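Local coordinates for protein S-adenosylmethionine dependent methyltransferase (Mesorhizobium loti, PDB 3BKW) that probably transfers a methyl group from S-adenosylmethionine to a substrate not yet identified, using a Rossmann-like methyltransferase domain, at residues A[115-120]-A[140-145]; A[148-153]-A[187-192]. All blocks are in the same frame, centred on the assembly; numbering follows the deposited sequence.

Strand 108-114 leads into residues 115-120; the chain then runs through helix 123-133 and returns as strand 138-145, where interaction 1 closes this crossover at the C-terminal ends of two parallel neighbours in the main sheet. Helix 147-150 follows almost directly and opens interaction 2. This second loop carries the hairpin of strands 158-159 and 165-169, then strand 176-178, with which strand 189-191 pairs antiparallel as it comes back against residues 148-153. The contacts follow in series, neither crossing nor enclosing the other. They still meet in space: Glu145 OE1 forms a salt bridge with Lys189 NZ, and His118 O probably accepts a hydrogen bond from His190 N, joining the Rossmann-like core to the inserted region.

Interaction 1: residues A[115-120]-A[140-145]; sequences LALHYV and FVFSTE
Mixed polar and apolar packing joins the turn at residues 115-120 to most of strand 138-145, up to its C-terminal end, beside the end of strand 108-114. Leu115 N donates to Ser143 O at 3.0 Å and more weakly to Ser143 OG. The serine hydroxyl lies between its own backbone N and carbonyl carbon (chi1 60°), small enough to sit beside Leu115, whose CD2 also touches it. A water extends the link, accepting from Leu117 N and donating to Ser143 O.

Leu117 supplies the apolar side. Its CD1 meets Phe140 CZ tip to tip at 3.6 Å and makes a CH-pi contact over one face of the Phe142 ring, 4.2 Å from the centroid. This single methyl fits against both rings, so an apolar side chain of this length suits the place; Phe127 of helix 123-133 packs on both Leu117 and Phe140. Thr144 CG2, the apolar half of a residue bridging Leu117 and His118, packs on Leu117 CB at 3.8 Å.

At the strand end, the flat His118 ring offers one face to Glu145 CG, 4.0 Å from the centroid, the side chains crossing at about a right angle, while Thr144 CA comes to the ring edge. Glu145 OE2 accepts from a water that accepts from Tyr119 OH; OE1 is engaged by Lys189. The contact closes a beta-alpha-beta crossover, right-handed as is usual in Rossmann-like folds, at the C-terminal edge of the parallel strands, where this methyltransferase family generally has its active-site cleft.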
ATOM      1  N   LEU A 115     -12.443   7.079  -9.536  1.00 26.33           N
ATOM      2  CA  LEU A 115     -13.379   7.211  -8.417  1.00 27.08           C
ATOM      3  C   LEU A 115     -14.707   6.488  -8.590  1.00 29.35           C
ATOM      4  O   LEU A 115     -15.785   7.040  -8.326  1.00 29.65           O
ATOM      5  CB  LEU A 115     -13.571   8.707  -8.132  1.00 27.76           C
ATOM      6  CG  LEU A 115     -12.298   9.518  -7.873  1.00 29.13           C
ATOM      7  CD1 LEU A 115     -12.645  10.996  -7.610  1.00 30.00           C
ATOM      8  CD2 LEU A 115     -11.479   8.918  -6.734  1.00 30.54           C
ATOM      9  N   ALA A 116     -14.611   5.249  -9.048  1.00 27.58           N
ATOM     10  CA  ALA A 116     -15.773   4.374  -9.258  1.00 27.71           C
ATOM     11  C   ALA A 116     -15.720   3.072  -8.464  1.00 26.22           C
ATOM     12  O   ALA A 116     -16.746   2.592  -8.021  1.00 28.96           O
ATOM     13  CB  ALA A 116     -15.915   4.032 -10.755  1.00 28.95           C
ATOM     14  N   LEU A 117     -14.529   2.486  -8.313  1.00 27.78           N
ATOM     15  CA  LEU A 117     -14.400   1.165  -7.734  1.00 28.27           C
ATOM     16  C   LEU A 117     -14.707   1.068  -6.261  1.00 26.66           C
ATOM     17  O   LEU A 117     -15.089  -0.006  -5.813  1.00 26.64           O
ATOM     18  CB  LEU A 117     -13.059   0.523  -8.059  1.00 28.78           C
ATOM     19  CG  LEU A 117     -12.716   0.324  -9.545  1.00 35.18           C
ATOM     20  CD1 LEU A 117     -11.573  -0.707  -9.586  1.00 39.55           C
ATOM     21  CD2 LEU A 117     -13.845  -0.102 -10.431  1.00 36.71           C
ATOM     22  N   HIS A 118     -14.647   2.192  -5.535  1.00 27.43           N
ATOM     23  CA  HIS A 118     -15.074   2.195  -4.130  1.00 28.10           C
ATOM     24  C   HIS A 118     -16.579   1.971  -3.944  1.00 27.92           C
ATOM     25  O   HIS A 118     -17.018   1.758  -2.823  1.00 30.18           O
ATOM     26  CB  HIS A 118     -14.566   3.383  -3.320  1.00 28.20           C
ATOM     27  CG  HIS A 118     -14.860   4.710  -3.924  1.00 31.19           C
ATOM     28  ND1 HIS A 118     -13.942   5.390  -4.682  1.00 34.83           N
ATOM     29  CD2 HIS A 118     -15.965   5.481  -3.899  1.00 41.95           C
ATOM     30  CE1 HIS A 118     -14.457   6.538  -5.080  1.00 31.48           C
ATOM     31  NE2 HIS A 118     -15.693   6.609  -4.639  1.00 36.90           N
ATOM     32  N   TYR A 119     -17.364   2.039  -5.028  1.00 27.32           N
ATOM     33  CA  TYR A 119     -18.802   1.723  -4.988  1.00 27.25           C
ATOM     34  C   TYR A 119     -19.154   0.283  -5.402  1.00 26.27           C
ATOM     35  O   TYR A 119     -20.319  -0.101  -5.357  1.00 28.29           O
ATOM     36  CB  TYR A 119     -19.583   2.719  -5.852  1.00 28.66           C
ATOM     37  CG  TYR A 119     -19.343   4.165  -5.453  1.00 31.44           C
ATOM     38  CD1 TYR A 119     -19.581   4.599  -4.138  1.00 28.67           C
ATOM     39  CD2 TYR A 119     -18.879   5.106  -6.379  1.00 32.95           C
ATOM     40  CE1 TYR A 119     -19.359   5.936  -3.749  1.00 34.48           C
ATOM     41  CE2 TYR A 119     -18.667   6.458  -5.992  1.00 34.26           C
ATOM     42  CZ  TYR A 119     -18.912   6.851  -4.670  1.00 36.36           C
ATOM     43  OH  TYR A 119     -18.690   8.159  -4.235  1.00 36.94           O
ATOM     44  N   VAL A 120     -18.131  -0.518  -5.739  1.00 26.22           N
ATOM     45  CA  VAL A 120     -18.309  -1.899  -6.207  1.00 27.29           C
ATOM     46  C   VAL A 120     -18.097  -2.827  -5.025  1.00 27.81           C
ATOM     47  O   VAL A 120     -17.009  -2.838  -4.482  1.00 28.46           O
ATOM     48  CB  VAL A 120     -17.327  -2.214  -7.373  1.00 28.11           C
ATOM     49  CG1 VAL A 120     -17.420  -3.674  -7.783  1.00 28.03           C
ATOM     50  CG2 VAL A 120     -17.648  -1.316  -8.577  1.00 25.91           C
ATOM     51  N   PHE A 140      -3.966  -1.551 -15.799  1.00 27.25           N
ATOM     52  CA  PHE A 140      -5.185  -1.120 -15.129  1.00 26.94           C
ATOM     53  C   PHE A 140      -4.737  -0.019 -14.176  1.00 27.78           C
ATOM     54  O   PHE A 140      -3.939  -0.289 -13.282  1.00 29.05           O
ATOM     55  CB  PHE A 140      -5.833  -2.297 -14.415  1.00 29.25           C
ATOM     56  CG  PHE A 140      -7.133  -1.983 -13.707  1.00 30.11           C
ATOM     57  CD1 PHE A 140      -7.987  -0.930 -14.083  1.00 30.28           C
ATOM     58  CD2 PHE A 140      -7.571  -2.853 -12.706  1.00 34.62           C
ATOM     59  CE1 PHE A 140      -9.205  -0.705 -13.430  1.00 31.48           C
ATOM     60  CE2 PHE A 140      -8.783  -2.634 -12.080  1.00 32.87           C
ATOM     61  CZ  PHE A 140      -9.596  -1.573 -12.433  1.00 34.40           C
ATOM     62  N   VAL A 141      -5.216   1.200 -14.404  1.00 26.56           N
ATOM     63  CA  VAL A 141      -4.835   2.364 -13.622  1.00 26.43           C
ATOM     64  C   VAL A 141      -6.117   2.976 -13.085  1.00 27.50           C
ATOM     65  O   VAL A 141      -7.036   3.305 -13.848  1.00 27.70           O
ATOM     66  CB  VAL A 141      -4.063   3.366 -14.485  1.00 26.36           C
ATOM     67  CG1 VAL A 141      -3.700   4.625 -13.682  1.00 28.35           C
ATOM     68  CG2 VAL A 141      -2.801   2.725 -15.050  1.00 27.15           C
ATOM     69  N   PHE A 142      -6.219   3.090 -11.762  1.00 26.92           N
ATOM     70  CA  PHE A 142      -7.427   3.595 -11.164  1.00 26.24           C
ATOM     71  C   PHE A 142      -7.231   4.357  -9.868  1.00 28.36           C
ATOM     72  O   PHE A 142      -6.233   4.160  -9.159  1.00 27.76           O
ATOM     73  CB  PHE A 142      -8.417   2.430 -10.960  1.00 26.76           C
ATOM     74  CG  PHE A 142      -7.980   1.387  -9.937  1.00 27.41           C
ATOM     75  CD1 PHE A 142      -8.391   1.500  -8.607  1.00 31.26           C
ATOM     76  CD2 PHE A 142      -7.174   0.288 -10.295  1.00 28.47           C
ATOM     77  CE1 PHE A 142      -8.029   0.537  -7.640  1.00 32.55           C
ATOM     78  CE2 PHE A 142      -6.801  -0.692  -9.325  1.00 29.58           C
ATOM     79  CZ  PHE A 142      -7.232  -0.547  -7.993  1.00 29.53           C
ATOM     80  N   SER A 143      -8.216   5.213  -9.576  1.00 26.30           N
ATOM     81  CA  SER A 143      -8.265   5.960  -8.335  1.00 26.69           C
ATOM     82  C   SER A 143      -9.499   5.564  -7.563  1.00 28.13           C
ATOM     83  O   SER A 143     -10.552   5.269  -8.146  1.00 27.60           O
ATOM     84  CB  SER A 143      -8.271   7.454  -8.585  1.00 28.07           C
ATOM     85  OG  SER A 143      -9.394   7.836  -9.357  1.00 28.72           O
ATOM     86  N   THR A 144      -9.346   5.533  -6.246  1.00 27.17           N
ATOM     87  CA  THR A 144     -10.441   5.298  -5.318  1.00 27.52           C
ATOM     88  C   THR A 144     -10.241   6.187  -4.095  1.00 27.00           C
ATOM     89  O   THR A 144      -9.161   6.707  -3.866  1.00 26.57           O
ATOM     90  CB  THR A 144     -10.515   3.799  -4.837  1.00 28.51           C
ATOM     91  OG1 THR A 144      -9.226   3.376  -4.343  1.00 30.37           O
ATOM     92  CG2 THR A 144     -10.944   2.857  -5.980  1.00 31.01           C
ATOM     93  N   GLU A 145     -11.290   6.355  -3.308  1.00 28.05           N
ATOM     94  CA  GLU A 145     -11.156   6.988  -2.011  1.00 28.58           C
ATOM     95  C   GLU A 145     -10.225   6.126  -1.173  1.00 27.87           C
ATOM     96  O   GLU A 145     -10.292   4.898  -1.190  1.00 29.14           O
ATOM     97  CB  GLU A 145     -12.491   7.129  -1.286  1.00 27.47           C
ATOM     98  CG  GLU A 145     -13.327   8.264  -1.829  1.00 28.52           C
ATOM     99  CD  GLU A 145     -14.654   8.461  -1.151  1.00 31.40           C
ATOM    100  OE1 GLU A 145     -14.853   7.950  -0.041  1.00 31.56           O
ATOM    101  OE2 GLU A 145     -15.490   9.137  -1.759  1.00 33.17           O
TER
HETATM  102  O   HOH W   1     -12.197   3.667  -9.680  1.00 14.51           O
HETATM  103  O   HOH W   2     -18.139   8.569  -1.622  1.00 23.62           O

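Interaction 2: residues A[148-153]-A[187-192]; sequences IYMAPA and VVKHHR. With EDO (1,2-ethanediol), chain C; EDO (1,2-ethanediol), chain D.
Apolar and CH-pi packing carries this contact, with selenomethionine Met150 at its middle. The bend at chi3 (-65°) directs its CE back near the His190 carbonyl; SE lies 3.6 Å from His190 O, and CG touches Lys189 CD. A long, unbranched chain suits this reach from helix to strand backbone and its final bend. Ala151 is small enough to sit close over the His191 ring, its CA 4.0 Å from the centroid. Met150 CB comes to the ring edge near ND1, a buried nitrogen with no polar partner in the model, while NE2 is held by Tyr172 O.

Polar links are indirect: a water donates to Tyr149 O and accepts from Lys189 NZ, whose extended chain reaches salt bridges with Glu145 and Asp181.

Two 1,2-ethanediols, probably from the crystallisation liquor, sit by the strand. One, beside Met150 CE, accepts from Arg192 NE through O1 (2.8 Å) and donates through O2 to His190 O; the other donates through O1 to His191 O and hydrogen-bonds His190 ND1 through O2. An alanine at Arg192 would probably leave Val120 O without its guanidinium partner and loosen the first diol. Helix 147-150 packs on strand 189-191 in the insertion between the fifth and sixth strands of the Rossmann-like fold.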
ATOM      1  N   ILE A 148      -8.036   5.601   4.669  1.00 25.58           N
ATOM      2  CA  ILE A 148      -7.953   6.591   5.758  1.00 25.66           C
ATOM      3  C   ILE A 148      -9.168   7.528   5.706  1.00 25.26           C
ATOM      4  O   ILE A 148      -9.743   7.860   6.728  1.00 26.65           O
ATOM      5  CB  ILE A 148      -6.657   7.413   5.697  1.00 27.56           C
ATOM      6  CG1 ILE A 148      -5.493   6.544   6.174  1.00 28.02           C
ATOM      7  CG2 ILE A 148      -6.776   8.697   6.576  1.00 27.30           C
ATOM      8  CD1 ILE A 148      -4.139   7.139   5.941  1.00 26.83           C
ATOM      9  N   TYR A 149      -9.534   7.942   4.496  1.00 26.07           N
ATOM     10  CA  TYR A 149     -10.676   8.796   4.266  1.00 27.43           C
ATOM     11  C   TYR A 149     -12.008   8.061   4.480  1.00 26.84           C
ATOM     12  O   TYR A 149     -12.950   8.644   5.045  1.00 27.90           O
ATOM     13  CB  TYR A 149     -10.581   9.395   2.854  1.00 27.57           C
ATOM     14  CG  TYR A 149     -11.667  10.382   2.526  1.00 27.94           C
ATOM     15  CD1 TYR A 149     -11.580  11.716   2.928  1.00 27.73           C
ATOM     16  CD2 TYR A 149     -12.785   9.986   1.794  1.00 29.15           C
ATOM     17  CE1 TYR A 149     -12.604  12.635   2.620  1.00 32.10           C
ATOM     18  CE2 TYR A 149     -13.815  10.882   1.495  1.00 31.58           C
ATOM     19  CZ  TYR A 149     -13.708  12.212   1.893  1.00 29.78           C
ATOM     20  OH  TYR A 149     -14.727  13.098   1.605  1.00 35.62           O
HETATM   21  N   MSE A 150     -12.104   6.813   4.036  1.00 27.43           N
HETATM   22  CA  MSE A 150     -13.348   6.028   4.152  1.00 27.67           C
HETATM   23  C   MSE A 150     -13.628   5.404   5.515  1.00 28.82           C
HETATM   24  O   MSE A 150     -14.781   5.158   5.852  1.00 28.92           O
HETATM   25  CB  MSE A 150     -13.349   4.877   3.140  1.00 28.42           C
HETATM   26  CG  MSE A 150     -13.338   5.312   1.698  1.00 28.95           C
HETATM   27 SE   MSE A 150     -13.627   3.778   0.532  0.75 30.89          SE
HETATM   28  CE  MSE A 150     -11.957   2.759   0.933  1.00 30.98           C
ATOM     29  N   ALA A 151     -12.577   5.093   6.269  1.00 28.78           N
ATOM     30  CA  ALA A 151     -12.712   4.381   7.552  1.00 27.44           C
ATOM     31  C   ALA A 151     -13.656   4.949   8.615  1.00 28.66           C
ATOM     32  O   ALA A 151     -14.472   4.209   9.152  1.00 29.96           O
ATOM     33  CB  ALA A 151     -11.329   4.185   8.198  1.00 28.09           C
ATOM     34  N   PRO A 152     -13.535   6.250   8.933  1.00 28.16           N
ATOM     35  CA  PRO A 152     -14.245   6.740  10.124  1.00 27.75           C
ATOM     36  C   PRO A 152     -15.777   6.692  10.118  1.00 29.93           C
ATOM     37  O   PRO A 152     -16.403   6.917   9.081  1.00 31.56           O
ATOM     38  CB  PRO A 152     -13.737   8.183  10.272  1.00 29.00           C
ATOM     39  CG  PRO A 152     -12.536   8.278   9.413  1.00 28.73           C
ATOM     40  CD  PRO A 152     -12.758   7.325   8.290  1.00 28.03           C
ATOM     41  N   ALA A 153     -16.355   6.389  11.278  1.00 30.40           N
ATOM     42  CA  ALA A 153     -17.813   6.391  11.434  1.00 30.95           C
ATOM     43  C   ALA A 153     -18.367   7.814  11.296  1.00 31.75           C
ATOM     44  O   ALA A 153     -19.479   8.001  10.789  1.00 32.73           O
ATOM     45  CB  ALA A 153     -18.179   5.807  12.767  1.00 28.18           C
ATOM     46  N   VAL A 187     -25.003   7.277  -2.008  1.00 30.67           N
ATOM     47  CA  VAL A 187     -24.072   6.184  -2.340  1.00 31.31           C
ATOM     48  C   VAL A 187     -23.585   5.463  -1.082  1.00 30.85           C
ATOM     49  O   VAL A 187     -23.475   6.081  -0.005  1.00 29.25           O
ATOM     50  CB  VAL A 187     -22.821   6.705  -3.130  1.00 29.87           C
ATOM     51  CG1 VAL A 187     -23.263   7.372  -4.440  1.00 37.65           C
ATOM     52  CG2 VAL A 187     -21.941   7.654  -2.268  1.00 32.58           C
ATOM     53  N   VAL A 188     -23.363   4.152  -1.230  1.00 32.88           N
ATOM     54  CA  VAL A 188     -22.748   3.295  -0.208  1.00 31.24           C
ATOM     55  C   VAL A 188     -21.384   2.966  -0.802  1.00 30.73           C
ATOM     56  O   VAL A 188     -21.306   2.529  -1.944  1.00 32.00           O
ATOM     57  CB  VAL A 188     -23.526   1.983   0.020  1.00 32.38           C
ATOM     58  CG1 VAL A 188     -22.778   1.064   0.981  1.00 31.03           C
ATOM     59  CG2 VAL A 188     -24.941   2.267   0.554  1.00 31.50           C
ATOM     60  N   LYS A 189     -20.335   3.220  -0.036  1.00 29.73           N
ATOM     61  CA  LYS A 189     -18.960   2.916  -0.447  1.00 32.33           C
ATOM     62  C   LYS A 189     -18.481   1.726   0.339  1.00 30.84           C
ATOM     63  O   LYS A 189     -19.050   1.393   1.381  1.00 31.86           O
ATOM     64  CB  LYS A 189     -18.047   4.116  -0.296  1.00 34.65           C
ATOM     65  CG  LYS A 189     -17.943   4.751   1.085  1.00 35.80           C
ATOM     66  CD  LYS A 189     -17.213   6.078   0.932  1.00 38.23           C
ATOM     67  CE  LYS A 189     -17.250   6.900   2.151  1.00 34.71           C
ATOM     68  NZ  LYS A 189     -16.659   8.263   1.836  1.00 31.12           N
ATOM     69  N   HIS A 190     -17.440   1.081  -0.170  1.00 31.15           N
ATOM     70  CA  HIS A 190     -16.907  -0.149   0.404  1.00 29.90           C
ATOM     71  C   HIS A 190     -15.514   0.077   0.890  1.00 29.19           C
ATOM     72  O   HIS A 190     -14.586   0.286   0.111  1.00 28.96           O
ATOM     73  CB  HIS A 190     -16.999  -1.254  -0.638  1.00 29.25           C
ATOM     74  CG  HIS A 190     -18.417  -1.534  -1.004  1.00 27.37           C
ATOM     75  ND1 HIS A 190     -19.231  -2.353  -0.252  1.00 33.73           N
ATOM     76  CD2 HIS A 190     -19.214  -0.967  -1.937  1.00 28.87           C
ATOM     77  CE1 HIS A 190     -20.444  -2.350  -0.768  1.00 32.89           C
ATOM     78  NE2 HIS A 190     -20.460  -1.519  -1.794  1.00 33.47           N
ATOM     79  N   HIS A 191     -15.393   0.059   2.219  1.00 28.55           N
ATOM     80  CA  HIS A 191     -14.139   0.274   2.875  1.00 28.10           C
ATOM     81  C   HIS A 191     -13.310  -0.987   2.807  1.00 27.89           C
ATOM     82  O   HIS A 191     -13.737  -2.050   3.275  1.00 29.52           O
ATOM     83  CB  HIS A 191     -14.326   0.690   4.329  1.00 28.72           C
ATOM     84  CG  HIS A 191     -13.038   0.830   5.062  1.00 27.01           C
ATOM     85  ND1 HIS A 191     -12.101   1.801   4.759  1.00 27.52           N
ATOM     86  CD2 HIS A 191     -12.518   0.106   6.076  1.00 27.63           C
ATOM     87  CE1 HIS A 191     -11.065   1.659   5.567  1.00 28.15           C
ATOM     88  NE2 HIS A 191     -11.289   0.638   6.370  1.00 26.47           N
ATOM     89  N   ARG A 192     -12.138  -0.859   2.181  1.00 28.63           N
ATOM     90  CA  ARG A 192     -11.166  -1.940   2.057  1.00 28.23           C
ATOM     91  C   ARG A 192      -9.821  -1.293   2.297  1.00 27.67           C
ATOM     92  O   ARG A 192      -9.554  -0.215   1.744  1.00 28.36           O
ATOM     93  CB  ARG A 192     -11.191  -2.563   0.660  1.00 28.72           C
ATOM     94  CG  ARG A 192     -12.400  -3.455   0.394  1.00 29.65           C
ATOM     95  CD  ARG A 192     -12.425  -3.977  -1.041  1.00 30.47           C
ATOM     96  NE  ARG A 192     -12.892  -2.973  -2.012  1.00 31.08           N
ATOM     97  CZ  ARG A 192     -14.112  -2.906  -2.576  1.00 27.17           C
ATOM     98  NH1 ARG A 192     -15.059  -3.814  -2.345  1.00 28.64           N
ATOM     99  NH2 ARG A 192     -14.349  -1.929  -3.456  1.00 28.47           N
TER
HETATM  100  C1  EDO C 243     -10.886  -0.222  -3.361  1.00 22.54           C
HETATM  101  O1  EDO C 243     -10.685  -1.624  -3.080  1.00 23.12           O
HETATM  102  C2  EDO C 243     -11.420   0.538  -2.137  1.00 26.24           C
HETATM  103  O2  EDO C 243     -12.820   0.339  -1.947  1.00 25.30           O
HETATM  104  C1  EDO D 244     -15.838  -4.949   1.532  1.00 37.18           C
HETATM  105  O1  EDO D 244     -15.439  -3.627   1.886  1.00 42.12           O
HETATM  106  C2  EDO D 244     -17.142  -4.879   0.748  1.00 32.52           C
HETATM  107  O2  EDO D 244     -18.180  -4.235   1.515  1.00 24.41           O
HETATM  108  O   HOH W   3     -15.552   9.047   4.337  1.00 19.37           O